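Local coordinates for protein maleate cis-trans isomerase (Pseudomonas putida, PDB 4FQ5) that probably catalyses the cis-trans isomerization of maleate to fumarate and works as a homodimer, at residues 78-83 against 99-104; 72-77 against 108-113; 147-152 against 240-245. The protein carries 1 engineered substitution. One frame throughout, in Å; residues are numbered along the deposited sequence.

All three contacts join a helix or its end to parts of a parallel-sheet fold. Contacts 1 and 2 share helix 74-81, with centres about 10 Å apart. Contact 1 forms part of the maleic acid pocket, and contact 2 borders it. Contact 1 is buried and mixes a weak tyrosine-aspartate bond with methionine-cysteine packing at the ligand-bearing cysteine. Contact 2 is partly buried; a lysine and a leucine rest on a serine in the loop after helix 104-108. Contact 3 is about 22 Å from both, between centres. It is buried and purely apolar across its segments: the end of helix 138-149 packs on strand 241-243 of the second sheet.

Contact 1. Residues 78-83 against 99-104; sequences ARMDGD and MGYACL. With MAE (maleic acid), chain C.
Asp81 and Tyr101 meet through their polar ends. Tyr101 OH donates to Asp81 OD1 at 2.6 Å, but the bond is weak in geometry. The carboxylate is turned 59° from the ring plane, and the two side chains cross at about a right angle. The other oxygen, Asp81 OD2, is bonded to Tyr114 OH, so each oxygen of this buried carboxylate has a tyrosine hydroxyl as partner, which should restrain its rotation. At the ring's own edge, in plane, lies Cys103 O.

Met80 makes the apolar half. Its chain runs extended from the backbone, with CG opposite the backbone N (chi1 -171°), then bends at its last torsion (chi3 59°). The bend brings Met80 CE to 4.0 Å from Cys103 CB. The same methyl lies 4.2 Å from Tyr101 OH. Cys103 is probably the catalytic nucleophile. Here its SG is covalently bonded to C3 of maleic acid, at 1.9 Å. Leu104 N adds a weak hydrogen bond to the ligand's O4 at 3.1 Å. Tyr160, Asn38, Asn190, Val222 and Gln223 supply further hydrogen bonds to the ligand.

Away from this contact, Arg79 NH1 makes a salt bridge to Asp83 OD2 at 2.8 Å, reaching the oxygen from above the carboxylate plane.

Cys103 is the N-cap of helix 104-108, two residues past the end of strand 98-101 of the first parallel sheet. Helix 74-81 lies over this strand end, and Met80 also touches Pro35 of strand 27-35 and Met67 of strand 59-67. Ala106 and Ile107 of helix 104-108 pack on Tyr101.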
# COMPACT_ATOMS: atom_id res chain seq x y z
N ALA A 78 -38.34 -1.21 0.24
CA ALA A 78 -39.13 -0.45 1.22
C ALA A 78 -38.87 -0.92 2.65
O ALA A 78 -38.66 -0.11 3.55
CB ALA A 78 -40.62 -0.54 0.88
N ARG A 79 -38.84 -2.24 2.84
CA ARG A 79 -38.54 -2.83 4.15
C ARG A 79 -37.13 -2.46 4.61
O ARG A 79 -36.93 -2.06 5.76
CB ARG A 79 -38.67 -4.35 4.10
CG ARG A 79 -38.78 -5.00 5.47
CD ARG A 79 -37.89 -6.22 5.58
NE ARG A 79 -36.47 -5.87 5.47
CZ ARG A 79 -35.70 -5.49 6.49
NH1 ARG A 79 -34.42 -5.19 6.27
NH2 ARG A 79 -36.19 -5.41 7.72
N MET A 80 -36.17 -2.59 3.70
CA MET A 80 -34.77 -2.27 3.98
C MET A 80 -34.59 -0.83 4.45
O MET A 80 -33.90 -0.57 5.45
CB MET A 80 -33.90 -2.53 2.75
CG MET A 80 -32.41 -2.43 3.01
SD MET A 80 -31.41 -2.35 1.51
CE MET A 80 -32.05 -0.89 0.71
N ASP A 81 -35.21 0.11 3.74
CA ASP A 81 -35.11 1.53 4.09
C ASP A 81 -35.64 1.81 5.50
O ASP A 81 -35.16 2.71 6.17
CB ASP A 81 -35.83 2.41 3.08
CG ASP A 81 -35.56 3.89 3.31
OD1 ASP A 81 -34.39 4.31 3.16
OD2 ASP A 81 -36.52 4.63 3.64
N GLY A 82 -36.64 1.03 5.93
CA GLY A 82 -37.17 1.12 7.29
C GLY A 82 -36.14 0.90 8.39
O GLY A 82 -36.33 1.36 9.51
N ASP A 83 -35.05 0.20 8.07
CA ASP A 83 -33.96 -0.04 9.04
C ASP A 83 -32.92 1.07 9.07
O ASP A 83 -31.91 0.98 9.79
CB ASP A 83 -33.28 -1.38 8.76
CG ASP A 83 -34.17 -2.56 9.07
OD1 ASP A 83 -35.16 -2.40 9.81
OD2 ASP A 83 -33.86 -3.66 8.58
N MET A 99 -20.99 9.49 6.80
CA MET A 99 -21.86 8.33 6.71
C MET A 99 -22.53 8.29 5.34
O MET A 99 -23.19 9.25 4.94
CB MET A 99 -22.91 8.38 7.82
CG MET A 99 -23.60 7.05 8.06
SD MET A 99 -24.82 7.17 9.38
CE MET A 99 -23.79 7.77 10.72
N GLY A 100 -22.34 7.18 4.63
CA GLY A 100 -22.93 7.01 3.31
C GLY A 100 -23.99 5.93 3.30
O GLY A 100 -23.75 4.80 3.72
N TYR A 101 -25.18 6.29 2.83
CA TYR A 101 -26.26 5.34 2.58
C TYR A 101 -26.02 4.81 1.18
O TYR A 101 -26.14 5.54 0.20
CB TYR A 101 -27.61 6.06 2.68
CG TYR A 101 -28.86 5.22 2.54
CD1 TYR A 101 -29.74 5.07 3.61
CD2 TYR A 101 -29.20 4.62 1.32
CE1 TYR A 101 -30.91 4.32 3.49
CE2 TYR A 101 -30.36 3.86 1.19
CZ TYR A 101 -31.22 3.72 2.28
OH TYR A 101 -32.38 2.99 2.16
N ALA A 102 -25.68 3.52 1.10
CA ALA A 102 -25.17 2.92 -0.14
C ALA A 102 -26.18 2.68 -1.28
O ALA A 102 -25.84 2.85 -2.45
CB ALA A 102 -24.41 1.64 0.17
N CYS A 103 -27.42 2.31 -0.99
CA CYS A 103 -28.30 1.86 -2.06
C CYS A 103 -29.11 2.97 -2.76
O CYS A 103 -30.07 3.51 -2.26
CB CYS A 103 -29.22 0.77 -1.55
SG CYS A 103 -30.29 -0.02 -2.76
N LEU A 104 -28.69 3.25 -3.98
CA LEU A 104 -29.27 4.27 -4.85
C LEU A 104 -30.76 4.05 -5.11
O LEU A 104 -31.56 4.97 -4.95
CB LEU A 104 -28.50 4.29 -6.18
CG LEU A 104 -28.79 5.04 -7.49
CD1 LEU A 104 -30.23 5.01 -7.99
CD2 LEU A 104 -28.23 6.45 -7.51
C1 MAE C . -27.32 -2.50 -4.16
O1 MAE C . -26.78 -3.38 -3.48
O2 MAE C . -26.96 -2.20 -5.31
C2 MAE C . -28.47 -1.79 -3.58
C3 MAE C . -28.96 -0.65 -4.03
C4 MAE C . -28.42 0.12 -5.17
O3 MAE C . -29.11 0.21 -6.19
O4 MAE C . -27.32 0.69 -5.11

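Contact 2. Residues 72-77 against 108-113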
# COMPACT_ATOMS: atom_id res chain seq x y z
N VAL A 72 -33.60 -7.39 -5.10
CA VAL A 72 -33.87 -5.99 -5.38
C VAL A 72 -35.27 -5.86 -5.98
O VAL A 72 -35.43 -5.80 -7.21
CB VAL A 72 -32.79 -5.37 -6.30
CG1 VAL A 72 -32.95 -3.86 -6.38
CG2 VAL A 72 -31.39 -5.73 -5.80
N THR A 73 -36.26 -5.84 -5.10
CA THR A 73 -37.67 -5.65 -5.45
C THR A 73 -38.19 -4.48 -4.63
O THR A 73 -37.61 -4.14 -3.60
CB THR A 73 -38.51 -6.88 -5.07
OG1 THR A 73 -38.53 -7.03 -3.65
CG2 THR A 73 -37.96 -8.16 -5.72
N LYS A 74 -39.28 -3.86 -5.07
CA LYS A 74 -39.88 -2.75 -4.33
C LYS A 74 -40.15 -3.10 -2.87
O LYS A 74 -39.85 -2.31 -1.97
CB LYS A 74 -41.17 -2.26 -5.01
CG LYS A 74 -41.88 -1.16 -4.22
CD LYS A 74 -41.19 0.19 -4.38
CE LYS A 74 -41.09 0.95 -3.06
NZ LYS A 74 -39.74 0.77 -2.44
N GLU A 75 -40.72 -4.29 -2.63
CA GLU A 75 -41.06 -4.74 -1.28
C GLU A 75 -39.81 -4.85 -0.39
O GLU A 75 -39.82 -4.39 0.76
CB GLU A 75 -41.80 -6.09 -1.34
CG GLU A 75 -41.89 -6.83 -0.01
CD GLU A 75 -41.97 -8.34 -0.20
OE1 GLU A 75 -41.04 -9.05 0.25
OE2 GLU A 75 -42.96 -8.82 -0.79
N GLU A 76 -38.74 -5.45 -0.92
CA GLU A 76 -37.52 -5.59 -0.15
C GLU A 76 -36.83 -4.24 0.09
O GLU A 76 -36.33 -3.99 1.18
CB GLU A 76 -36.56 -6.61 -0.77
CG GLU A 76 -37.01 -8.05 -0.60
CD GLU A 76 -35.86 -9.03 -0.47
OE1 GLU A 76 -35.99 -10.18 -0.92
OE2 GLU A 76 -34.81 -8.67 0.10
N LEU A 77 -36.85 -3.38 -0.93
CA LEU A 77 -36.31 -2.02 -0.84
C LEU A 77 -37.00 -1.19 0.24
O LEU A 77 -36.34 -0.53 1.06
CB LEU A 77 -36.42 -1.31 -2.20
CG LEU A 77 -35.28 -1.20 -3.23
CD1 LEU A 77 -34.00 -1.94 -2.86
CD2 LEU A 77 -35.75 -1.59 -4.62
N MET A 108 -34.36 6.26 -4.37
CA MET A 108 -35.17 6.73 -5.49
C MET A 108 -36.55 6.06 -5.55
O MET A 108 -37.53 6.69 -5.92
CB MET A 108 -34.41 6.62 -6.82
CG MET A 108 -33.17 7.51 -6.90
SD MET A 108 -32.46 7.67 -8.56
CE MET A 108 -31.13 8.83 -8.29
N SER A 109 -36.62 4.78 -5.15
CA SER A 109 -37.88 4.02 -5.06
C SER A 109 -38.95 4.65 -4.16
O SER A 109 -40.13 4.32 -4.27
CB SER A 109 -37.61 2.62 -4.51
OG SER A 109 -37.23 1.74 -5.55
N MET A 110 -38.52 5.51 -3.24
CA MET A 110 -39.43 6.07 -2.24
C MET A 110 -40.15 7.33 -2.71
O MET A 110 -40.94 7.90 -1.98
CB MET A 110 -38.68 6.34 -0.93
CG MET A 110 -38.16 5.09 -0.23
SD MET A 110 -39.47 3.99 0.33
CE MET A 110 -40.28 5.03 1.55
N GLY A 111 -39.86 7.77 -3.93
CA GLY A 111 -40.51 8.96 -4.48
C GLY A 111 -39.62 10.18 -4.63
O GLY A 111 -38.58 10.29 -3.98
N HIS A 112 -40.06 11.11 -5.47
CA HIS A 112 -39.29 12.30 -5.80
C HIS A 112 -38.85 13.08 -4.60
O HIS A 112 -39.64 13.33 -3.68
CB HIS A 112 -40.07 13.21 -6.75
CG HIS A 112 -40.28 12.63 -8.13
ND1 HIS A 112 -39.48 11.67 -8.64
CD2 HIS A 112 -41.20 12.95 -9.12
CE1 HIS A 112 -39.89 11.36 -9.89
NE2 HIS A 112 -40.95 12.14 -10.18
N GLY A 113 -37.58 13.46 -4.58
CA GLY A 113 -37.00 14.28 -3.52
C GLY A 113 -36.67 13.54 -2.24
O GLY A 113 -36.28 14.16 -1.24
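Lys74 folds its chain over Ser109. The chain bends at its second torsion (chi2 76°) and again further out. This curls the amine back over the serine, with Lys74 NZ 3.5 Å from Ser109 CB. Lys74 CE lies 3.7 Å from Ser109 O. This is mainly a contact of the lysine's end with the serine's carbon and carbonyl. Lys74 NZ also lies 4.3 Å from Met110 SD.

Leu77 approaches the same serine from the next turn of the helix. Its CD2 methyl is 3.8 Å from Ser109 OG. The hydroxyl has its own weak hydrogen bond, to Val105 O; the leucine methyl only packs against it. Ser109 is thus covered by both Lys74 and Leu77.

Thr73 is an N-cap: Glu76 N donates to Thr73 OG1 at 3.2 Å and 163°, a nearly straight bond. Met108 to Gly111 form a type I beta turn, closed by Gly111 N to Met108 O at 3.2 Å. Gly111 has positive phi, at backbone angles where a side chain would run into the preceding carbonyl O, and lets the chain leave helix 104-108.

The side chain of Leu77 comes within about 5 Å of the bound maleic acid, so this contact borders the pocket. Leu77 also touches Val105 and Ala106 of helix 104-108, and helix 162-174 adds Leu164 against Leu77 and Leu167 against Ser109.

Contact 3. Residues 147-152 against 240-245; sequences RALGAK and PVISAA
Gly150 N donates to Arg147 O at 2.8 Å. Gly150 directly follows Leu149, whose side chain reaches Ile242 and Pro240. This bond belongs to a Schellman motif that ends helix 138-149. Gly150 takes positive phi (73°), a backbone region glycine enters easily, and the chain turns away toward strand 153-158.

Leu149 is the single residue of its segment that touches the other one. It meets Ile242 tip to tip: Leu149 CD2 lies 3.7 Å from Ile242 CG2. The branch used by the isoleucine is therefore CG2, not the longer CG1 arm. The first torsion of Ile242 sets this up. It puts CG1 between the backbone N and the carbonyl carbon (chi1 61°) and leaves CG2 opposite the carbonyl carbon. The CG of Leu149 also rests 4.4 Å from Pro240 CB, so the leucine spans two residues of the facing segment, just before and within the strand.

The chain has two four-stranded parallel sheets, each with strand order 2-1-3-4, as in the aspartate/glutamate racemase superfamily. Helix 138-149 comes after the last strand of the first sheet and leads to strand 153-158 of the second. Strand 241-243 is an outermost strand of that second sheet within the chain, next to strand 215-217. Ile242 also packs on Leu142 and Ile146, so it lies along one face of the helix. Ala151 covers Ile146 too, and touches Ala215.

Ser243 is the N-cap of helix 244-255, and its OG accepts from Val246 N. At the other end of the segment, Pro240 packs on Arg238 of the second subunit.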
# COMPACT_ATOMS: atom_id res chain seq x y z
N ARG A 147 -24.14 17.14 -11.60
CA ARG A 147 -24.16 18.61 -11.62
C ARG A 147 -22.75 19.20 -11.53
O ARG A 147 -22.43 20.15 -12.23
CB ARG A 147 -25.07 19.18 -10.52
CG ARG A 147 -26.55 18.99 -10.78
CD ARG A 147 -27.38 19.32 -9.54
NE ARG A 147 -28.81 19.05 -9.76
CZ ARG A 147 -29.70 18.88 -8.78
NH1 ARG A 147 -29.33 18.94 -7.51
NH2 ARG A 147 -30.98 18.64 -9.08
N ALA A 148 -21.90 18.62 -10.67
CA ALA A 148 -20.51 19.08 -10.52
C ALA A 148 -19.74 18.97 -11.83
O ALA A 148 -18.92 19.82 -12.16
CB ALA A 148 -19.81 18.29 -9.42
N LEU A 149 -20.01 17.90 -12.57
CA LEU A 149 -19.45 17.72 -13.90
C LEU A 149 -19.99 18.73 -14.91
O LEU A 149 -19.41 18.94 -15.98
CB LEU A 149 -19.73 16.30 -14.39
CG LEU A 149 -18.67 15.18 -14.32
CD1 LEU A 149 -17.43 15.51 -13.51
CD2 LEU A 149 -19.33 13.90 -13.84
N GLY A 150 -21.12 19.36 -14.58
CA GLY A 150 -21.81 20.26 -15.51
C GLY A 150 -22.50 19.49 -16.62
O GLY A 150 -22.89 20.07 -17.63
N ALA A 151 -22.66 18.18 -16.42
CA ALA A 151 -23.33 17.32 -17.39
C ALA A 151 -24.84 17.56 -17.38
O ALA A 151 -25.46 17.61 -16.31
CB ALA A 151 -23.01 15.86 -17.12
N LYS A 152 -25.42 17.73 -18.56
CA LYS A 152 -26.84 18.05 -18.70
C LYS A 152 -27.66 16.84 -19.15
O LYS A 152 -28.87 16.76 -18.90
CB LYS A 152 -27.03 19.19 -19.71
CG LYS A 152 -27.47 20.50 -19.09
CD LYS A 152 -26.31 21.28 -18.49
CE LYS A 152 -26.83 22.25 -17.44
NZ LYS A 152 -25.99 23.47 -17.32
N PRO A 240 -16.77 11.61 -19.69
CA PRO A 240 -16.64 11.32 -18.27
C PRO A 240 -17.50 10.12 -17.89
O PRO A 240 -18.64 9.99 -18.36
CB PRO A 240 -17.18 12.59 -17.60
CG PRO A 240 -16.99 13.67 -18.62
CD PRO A 240 -17.17 13.01 -19.95
N VAL A 241 -16.94 9.24 -17.07
CA VAL A 241 -17.66 8.08 -16.58
C VAL A 241 -17.71 8.14 -15.06
O VAL A 241 -16.69 8.37 -14.40
CB VAL A 241 -17.02 6.76 -17.05
CG1 VAL A 241 -17.70 5.55 -16.42
CG2 VAL A 241 -17.06 6.66 -18.56
N ILE A 242 -18.91 7.97 -14.51
CA ILE A 242 -19.11 7.91 -13.07
C ILE A 242 -19.92 6.69 -12.72
O ILE A 242 -20.54 6.06 -13.59
CB ILE A 242 -19.81 9.17 -12.52
CG1 ILE A 242 -21.21 9.34 -13.15
CG2 ILE A 242 -18.93 10.40 -12.72
CD1 ILE A 242 -21.98 10.54 -12.64
N SER A 243 -19.91 6.34 -11.44
CA SER A 243 -20.73 5.28 -10.90
C SER A 243 -21.29 5.76 -9.58
O SER A 243 -20.77 6.73 -9.02
CB SER A 243 -19.90 4.01 -10.69
OG SER A 243 -18.93 4.22 -9.68
N ALA A 244 -22.34 5.11 -9.09
CA ALA A 244 -22.89 5.45 -7.78
C ALA A 244 -21.80 5.39 -6.70
O ALA A 244 -21.73 6.26 -5.84
CB ALA A 244 -24.04 4.52 -7.42
N ALA A 245 -20.93 4.38 -6.79
CA ALA A 245 -19.81 4.22 -5.84
C ALA A 245 -18.83 5.38 -5.93
O ALA A 245 -18.42 5.93 -4.91
CB ALA A 245 -19.09 2.90 -6.10